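Local coordinates for siderophore enterobactin esterase (Emericella nidulans, PDB 6GUO), which hydrolyses the ester bonds of the bacterial siderophore enterobactin, a step required for intracellular release of iron, at residues F170-L175 and L220-G225; S198-A203 and E259-E264. One frame throughout, in Å; residues are numbered along the deposited sequence.

Contact 1: residues F170-L175 and L220-G225; sequences FALHAL and LRLSFG
L175 and L220 mark the closest backbone approach, with their CA atoms 8.3 Å apart. Helix segment 170-175 and strand segment 220-225 run nearly antiparallel, at 153°. Their axes come no closer than 10.7 Å, so side chains alone bridge the gap. The two diverge toward F170 and G225, and the touching is confined to L172, L175, L220 and L222. All four leucines are buried, and no hydrogen bond crosses between the segments.

L220 is the shared partner. Its CD2 methyl meets L175 CD2 at 3.9 Å, and its CD1 methyl meets L172 CD2 at 4.0 Å. The L220 side chain crosses both helix leucines at about a right angle, so methyls meet branch against branch rather than lying alongside. L175 has CG anti to its backbone N (chi1 171°), and its CB is directed at the strand. L172 instead has CG beside its backbone N (chi1 -67°). Its CB bond does not aim at the strand, yet CD2 reaches it and also meets L222 CD2 at 4.2 Å.

This is helix-on-sheet packing in an alpha/beta-hydrolase fold. Helix 166-177 follows strand 156-164, and the G163, S165, G167 pattern across their junction is consistent with a nucleophile elbow. Strand 219-225 lies in the sheet between strands 184-188 and 273-279. R221 points to the other face of the sheet from L220 and forms a salt bridge with E275. L172 also packs on A187 of the neighbouring strand, while L220 reaches L265 of helix 254-268.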
loop_
_atom_site.group_PDB
_atom_site.type_symbol
_atom_site.label_atom_id
_atom_site.label_comp_id
_atom_site.label_asym_id
_atom_site.label_seq_id
_atom_site.Cartn_x
_atom_site.Cartn_y
_atom_site.Cartn_z
ATOM N N PHE A 170 10.191 -17.958 -3.700
ATOM C CA PHE A 170 9.748 -18.315 -5.049
ATOM C C PHE A 170 10.394 -17.436 -6.119
ATOM O O PHE A 170 10.890 -17.948 -7.117
ATOM C CB PHE A 170 8.218 -18.241 -5.136
ATOM C CG PHE A 170 7.664 -18.571 -6.492
ATOM C CD1 PHE A 170 7.493 -19.901 -6.883
ATOM C CD2 PHE A 170 7.305 -17.562 -7.380
ATOM C CE1 PHE A 170 6.983 -20.209 -8.134
ATOM C CE2 PHE A 170 6.794 -17.868 -8.635
ATOM C CZ PHE A 170 6.634 -19.196 -9.013
ATOM N N ALA A 171 10.388 -16.122 -5.898
ATOM C CA ALA A 171 11.052 -15.170 -6.794
ATOM C C ALA A 171 12.541 -15.477 -6.969
ATOM O O ALA A 171 13.050 -15.474 -8.100
ATOM C CB ALA A 171 10.860 -13.746 -6.297
ATOM N N LEU A 172 13.228 -15.756 -5.862
ATOM C CA LEU A 172 14.642 -16.144 -5.906
ATOM C C LEU A 172 14.855 -17.451 -6.666
ATOM O O LEU A 172 15.766 -17.548 -7.500
ATOM C CB LEU A 172 15.229 -16.245 -4.494
ATOM C CG LEU A 172 15.343 -14.917 -3.728
ATOM C CD1 LEU A 172 15.889 -15.156 -2.330
ATOM C CD2 LEU A 172 16.203 -13.901 -4.469
ATOM N N HIS A 173 14.012 -18.446 -6.391
ATOM C CA HIS A 173 14.057 -19.713 -7.133
ATOM C C HIS A 173 13.905 -19.507 -8.650
ATOM O O HIS A 173 14.654 -20.095 -9.431
ATOM C CB HIS A 173 12.997 -20.687 -6.611
ATOM C CG HIS A 173 12.932 -21.962 -7.386
ATOM N ND1 HIS A 173 13.923 -22.916 -7.325
ATOM C CD2 HIS A 173 12.016 -22.424 -8.267
ATOM C CE1 HIS A 173 13.610 -23.921 -8.122
ATOM N NE2 HIS A 173 12.459 -23.646 -8.708
ATOM N N ALA A 174 12.957 -18.660 -9.053
ATOM C CA ALA A 174 12.765 -18.323 -10.462
ATOM C C ALA A 174 14.032 -17.699 -11.044
ATOM O O ALA A 174 14.535 -18.166 -12.063
ATOM C CB ALA A 174 11.577 -17.389 -10.635
ATOM N N LEU A 175 14.562 -16.672 -10.373
ATOM C CA LEU A 175 15.822 -16.031 -10.787
ATOM C C LEU A 175 16.984 -17.025 -10.970
ATOM O O LEU A 175 17.658 -17.011 -12.002
ATOM C CB LEU A 175 16.229 -14.937 -9.783
ATOM C CG LEU A 175 17.617 -14.301 -9.924
ATOM C CD1 LEU A 175 17.786 -13.645 -11.282
ATOM C CD2 LEU A 175 17.856 -13.292 -8.812
ATOM N N LEU A 220 17.425 -7.660 -9.689
ATOM C CA LEU A 220 16.863 -8.120 -8.407
ATOM C C LEU A 220 16.797 -6.980 -7.393
ATOM O O LEU A 220 17.766 -6.241 -7.222
ATOM C CB LEU A 220 17.705 -9.260 -7.822
ATOM C CG LEU A 220 17.355 -9.767 -6.416
ATOM C CD1 LEU A 220 15.954 -10.361 -6.361
ATOM C CD2 LEU A 220 18.383 -10.777 -5.937
ATOM N N ARG A 221 15.659 -6.868 -6.707
ATOM C CA ARG A 221 15.535 -6.026 -5.523
ATOM C C ARG A 221 15.188 -6.913 -4.339
ATOM O O ARG A 221 14.155 -7.579 -4.350
ATOM C CB ARG A 221 14.466 -4.946 -5.688
ATOM C CG ARG A 221 14.495 -3.918 -4.557
ATOM C CD ARG A 221 13.507 -2.792 -4.791
ATOM N NE ARG A 221 13.750 -1.637 -3.913
ATOM C CZ ARG A 221 13.020 -1.280 -2.849
ATOM N NH1 ARG A 221 13.370 -0.194 -2.158
ATOM N NH2 ARG A 221 11.950 -1.971 -2.462
ATOM N N LEU A 222 16.073 -6.926 -3.343
ATOM C CA LEU A 222 15.840 -7.603 -2.071
ATOM C C LEU A 222 15.360 -6.587 -1.058
ATOM O O LEU A 222 15.764 -5.428 -1.103
ATOM C CB LEU A 222 17.132 -8.237 -1.554
ATOM C CG LEU A 222 17.571 -9.489 -2.314
ATOM C CD1 LEU A 222 19.054 -9.741 -2.120
ATOM C CD2 LEU A 222 16.750 -10.689 -1.863
ATOM N N SER A 223 14.512 -7.021 -0.133
ATOM C CA SER A 223 14.100 -6.147 0.961
ATOM C C SER A 223 13.719 -6.923 2.206
ATOM O O SER A 223 13.431 -8.122 2.147
ATOM C CB SER A 223 12.950 -5.231 0.524
ATOM O OG SER A 223 11.750 -5.962 0.330
ATOM N N PHE A 224 13.736 -6.226 3.338
ATOM C CA PHE A 224 13.297 -6.792 4.605
ATOM C C PHE A 224 12.998 -5.663 5.576
ATOM O O PHE A 224 13.450 -4.535 5.383
ATOM C CB PHE A 224 14.354 -7.753 5.186
ATOM C CG PHE A 224 15.688 -7.113 5.458
ATOM C CD1 PHE A 224 15.985 -6.582 6.715
ATOM C CD2 PHE A 224 16.657 -7.041 4.457
ATOM C CE1 PHE A 224 17.220 -5.995 6.968
ATOM C CE2 PHE A 224 17.893 -6.459 4.706
ATOM C CZ PHE A 224 18.174 -5.933 5.958
ATOM N N GLY A 225 12.208 -5.963 6.597
ATOM C CA GLY A 225 11.970 -5.020 7.689
ATOM C C GLY A 225 13.021 -5.194 8.767
ATOM O O GLY A 225 13.401 -6.323 9.073
#

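Contact 2: residues S198-A203 and E259-E264; sequences SILTEA and EELYSE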
loop_
_atom_site.group_PDB
_atom_site.type_symbol
_atom_site.label_atom_id
_atom_site.label_comp_id
_atom_site.label_asym_id
_atom_site.label_seq_id
_atom_site.Cartn_x
_atom_site.Cartn_y
_atom_site.Cartn_z
ATOM N N SER A 198 18.211 -24.023 1.626
ATOM C CA SER A 198 18.423 -24.715 0.352
ATOM C C SER A 198 18.509 -23.769 -0.855
ATOM O O SER A 198 19.169 -24.109 -1.838
ATOM C CB SER A 198 17.345 -25.780 0.112
ATOM O OG SER A 198 16.064 -25.197 -0.047
ATOM N N ILE A 199 17.875 -22.589 -0.778
ATOM C CA ILE A 199 17.937 -21.599 -1.872
ATOM C C ILE A 199 19.364 -21.118 -2.170
ATOM O O ILE A 199 19.654 -20.719 -3.294
ATOM C CB ILE A 199 17.001 -20.375 -1.628
ATOM C CG1 ILE A 199 16.693 -19.616 -2.931
ATOM C CG2 ILE A 199 17.591 -19.405 -0.607
ATOM C CD1 ILE A 199 15.793 -20.352 -3.900
ATOM N N LEU A 200 20.242 -21.152 -1.166
ATOM C CA LEU A 200 21.639 -20.748 -1.343
ATOM C C LEU A 200 22.439 -21.718 -2.218
ATOM O O LEU A 200 23.380 -21.301 -2.896
ATOM C CB LEU A 200 22.320 -20.543 0.016
ATOM C CG LEU A 200 21.685 -19.489 0.934
ATOM C CD1 LEU A 200 22.557 -19.280 2.164
ATOM C CD2 LEU A 200 21.436 -18.163 0.225
ATOM N N THR A 201 22.061 -22.995 -2.209
ATOM C CA THR A 201 22.598 -23.970 -3.170
ATOM C C THR A 201 22.283 -23.526 -4.601
ATOM O O THR A 201 23.165 -23.516 -5.459
ATOM C CB THR A 201 22.033 -25.386 -2.926
ATOM O OG1 THR A 201 22.186 -25.733 -1.544
ATOM C CG2 THR A 201 22.753 -26.432 -3.791
ATOM N N GLU A 202 21.033 -23.126 -4.839
ATOM C CA GLU A 202 20.620 -22.625 -6.155
ATOM C C GLU A 202 21.286 -21.288 -6.495
ATOM O O GLU A 202 21.686 -21.077 -7.633
ATOM C CB GLU A 202 19.098 -22.510 -6.246
ATOM C CG GLU A 202 18.393 -23.854 -6.134
ATOM C CD GLU A 202 16.900 -23.778 -6.390
ATOM O OE1 GLU A 202 16.309 -22.688 -6.241
ATOM O OE2 GLU A 202 16.310 -24.823 -6.737
ATOM N N ALA A 203 21.412 -20.403 -5.505
ATOM C CA ALA A 203 22.131 -19.128 -5.674
ATOM C C ALA A 203 23.572 -19.331 -6.149
ATOM O O ALA A 203 24.025 -18.662 -7.076
ATOM C CB ALA A 203 22.130 -18.339 -4.373
ATOM N N GLU A 259 21.135 -9.579 3.561
ATOM C CA GLU A 259 22.351 -8.778 3.357
ATOM C C GLU A 259 23.500 -9.623 2.802
ATOM O O GLU A 259 24.234 -9.175 1.920
ATOM C CB GLU A 259 22.786 -8.084 4.658
ATOM C CG GLU A 259 21.913 -6.899 5.071
ATOM C CD GLU A 259 22.092 -5.654 4.205
ATOM O OE1 GLU A 259 21.249 -4.740 4.316
ATOM O OE2 GLU A 259 23.058 -5.568 3.413
ATOM N N GLU A 260 23.641 -10.844 3.311
ATOM C CA GLU A 260 24.686 -11.758 2.833
ATOM C C GLU A 260 24.430 -12.241 1.409
ATOM O O GLU A 260 25.369 -12.331 0.617
ATOM C CB GLU A 260 24.865 -12.941 3.788
ATOM C CG GLU A 260 25.675 -12.572 5.022
ATOM C CD GLU A 260 25.444 -13.496 6.198
ATOM O OE1 GLU A 260 25.070 -14.672 5.993
ATOM O OE2 GLU A 260 25.638 -13.039 7.347
ATOM N N LEU A 261 23.172 -12.538 1.083
ATOM C CA LEU A 261 22.808 -12.905 -0.293
ATOM C C LEU A 261 23.070 -11.749 -1.250
ATOM O O LEU A 261 23.625 -11.951 -2.337
ATOM C CB LEU A 261 21.342 -13.338 -0.392
ATOM C CG LEU A 261 20.854 -13.756 -1.788
ATOM C CD1 LEU A 261 21.677 -14.913 -2.340
ATOM C CD2 LEU A 261 19.381 -14.123 -1.754
ATOM N N TYR A 262 22.666 -10.546 -0.846
ATOM C CA TYR A 262 22.992 -9.328 -1.591
ATOM C C TYR A 262 24.495 -9.230 -1.866
ATOM O O TYR A 262 24.908 -9.031 -3.014
ATOM C CB TYR A 262 22.510 -8.077 -0.841
ATOM C CG TYR A 262 23.029 -6.784 -1.423
ATOM C CD1 TYR A 262 22.413 -6.197 -2.524
ATOM C CD2 TYR A 262 24.149 -6.148 -0.879
ATOM C CE1 TYR A 262 22.888 -5.010 -3.062
ATOM C CE2 TYR A 262 24.634 -4.966 -1.416
ATOM C CZ TYR A 262 23.999 -4.402 -2.508
ATOM O OH TYR A 262 24.472 -3.229 -3.046
ATOM N N SER A 263 25.296 -9.382 -0.811
ATOM C CA SER A 263 26.756 -9.276 -0.915
ATOM C C SER A 263 27.358 -10.309 -1.873
ATOM O O SER A 263 28.209 -9.964 -2.695
ATOM C CB SER A 263 27.408 -9.390 0.464
ATOM O OG SER A 263 27.059 -8.276 1.272
ATOM N N GLU A 264 26.904 -11.560 -1.764
ATOM C CA GLU A 264 27.344 -12.640 -2.664
ATOM C C GLU A 264 27.014 -12.343 -4.118
ATOM O O GLU A 264 27.875 -12.471 -4.994
ATOM C CB GLU A 264 26.705 -13.990 -2.292
ATOM C CG GLU A 264 27.448 -14.782 -1.226
ATOM C CD GLU A 264 27.048 -16.247 -1.212
ATOM O OE1 GLU A 264 27.344 -16.957 -2.195
ATOM O OE2 GLU A 264 26.439 -16.693 -0.218
#
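L261 reaches from helix 254-268 toward helix 199-208 and touches both L200 and A203. One methyl does the work. L261 CD1 lies 4.0 Å from A203 CB and 4.1 Å from L200 CD2. With CG anti to the backbone N (chi1 -180°), the L261 side chain extends across the gap between the helices. A203 faces it directly and offers its single methyl. L200 comes in at a slant, with CG beside its own backbone N (chi1 -59°), and reaches L261 through the CD2 branch. The nearest CA atoms, those of L200 and L261, are 8.0 Å apart.

This tight part is the buried side. There I192 of a nearby loop packs on both L200 and L261. A203 also meets F176 of helix 166-177. The two helices therefore pack on each other, and helix 199-208 packs on a third helix of the alpha/beta-hydrolase fold as well.

The other side is looser and polar. E264 directs its CB toward helix 199-208, but its nearest approach to segment 198-203 is 5.2 Å, from E264 OE2 to L200 CD1 and equally to L200 CD2. Its carboxylate instead forms a salt bridge with R204, one residue beyond that segment. E260 is exposed and pairs with R253 just before helix 254-268.

No hydrogen bond joins the two segments. Their direct cohesion comes from dispersion and the burial of three aliphatic side chains, while the E264-R204 ion pair adds a polar tie between the same helices at the edge.

The centres of contacts 1 and 2 lie about 10 Å apart. Along the chain their segments alternate: 170-175, 198-203, 220-225, 259-264. Contact 1 sets helix 166-177 against the sheet, and contact 2 joins helices 199-208 and 254-268 farther from the chain centre. The two meet directly. L172 CD1 is 3.7 Å from L261 CD2, which continues the leucine packing from one into the other. H173 ND1 and E202 OE1, 2.6 Å apart, form a probable hydrogen bond between helices 166-177 and 199-208. Helix 166-177 thus packs on strand 219-225 and also touches helices 199-208 and 254-268; its N-terminal end lies at the probable nucleophile elbow.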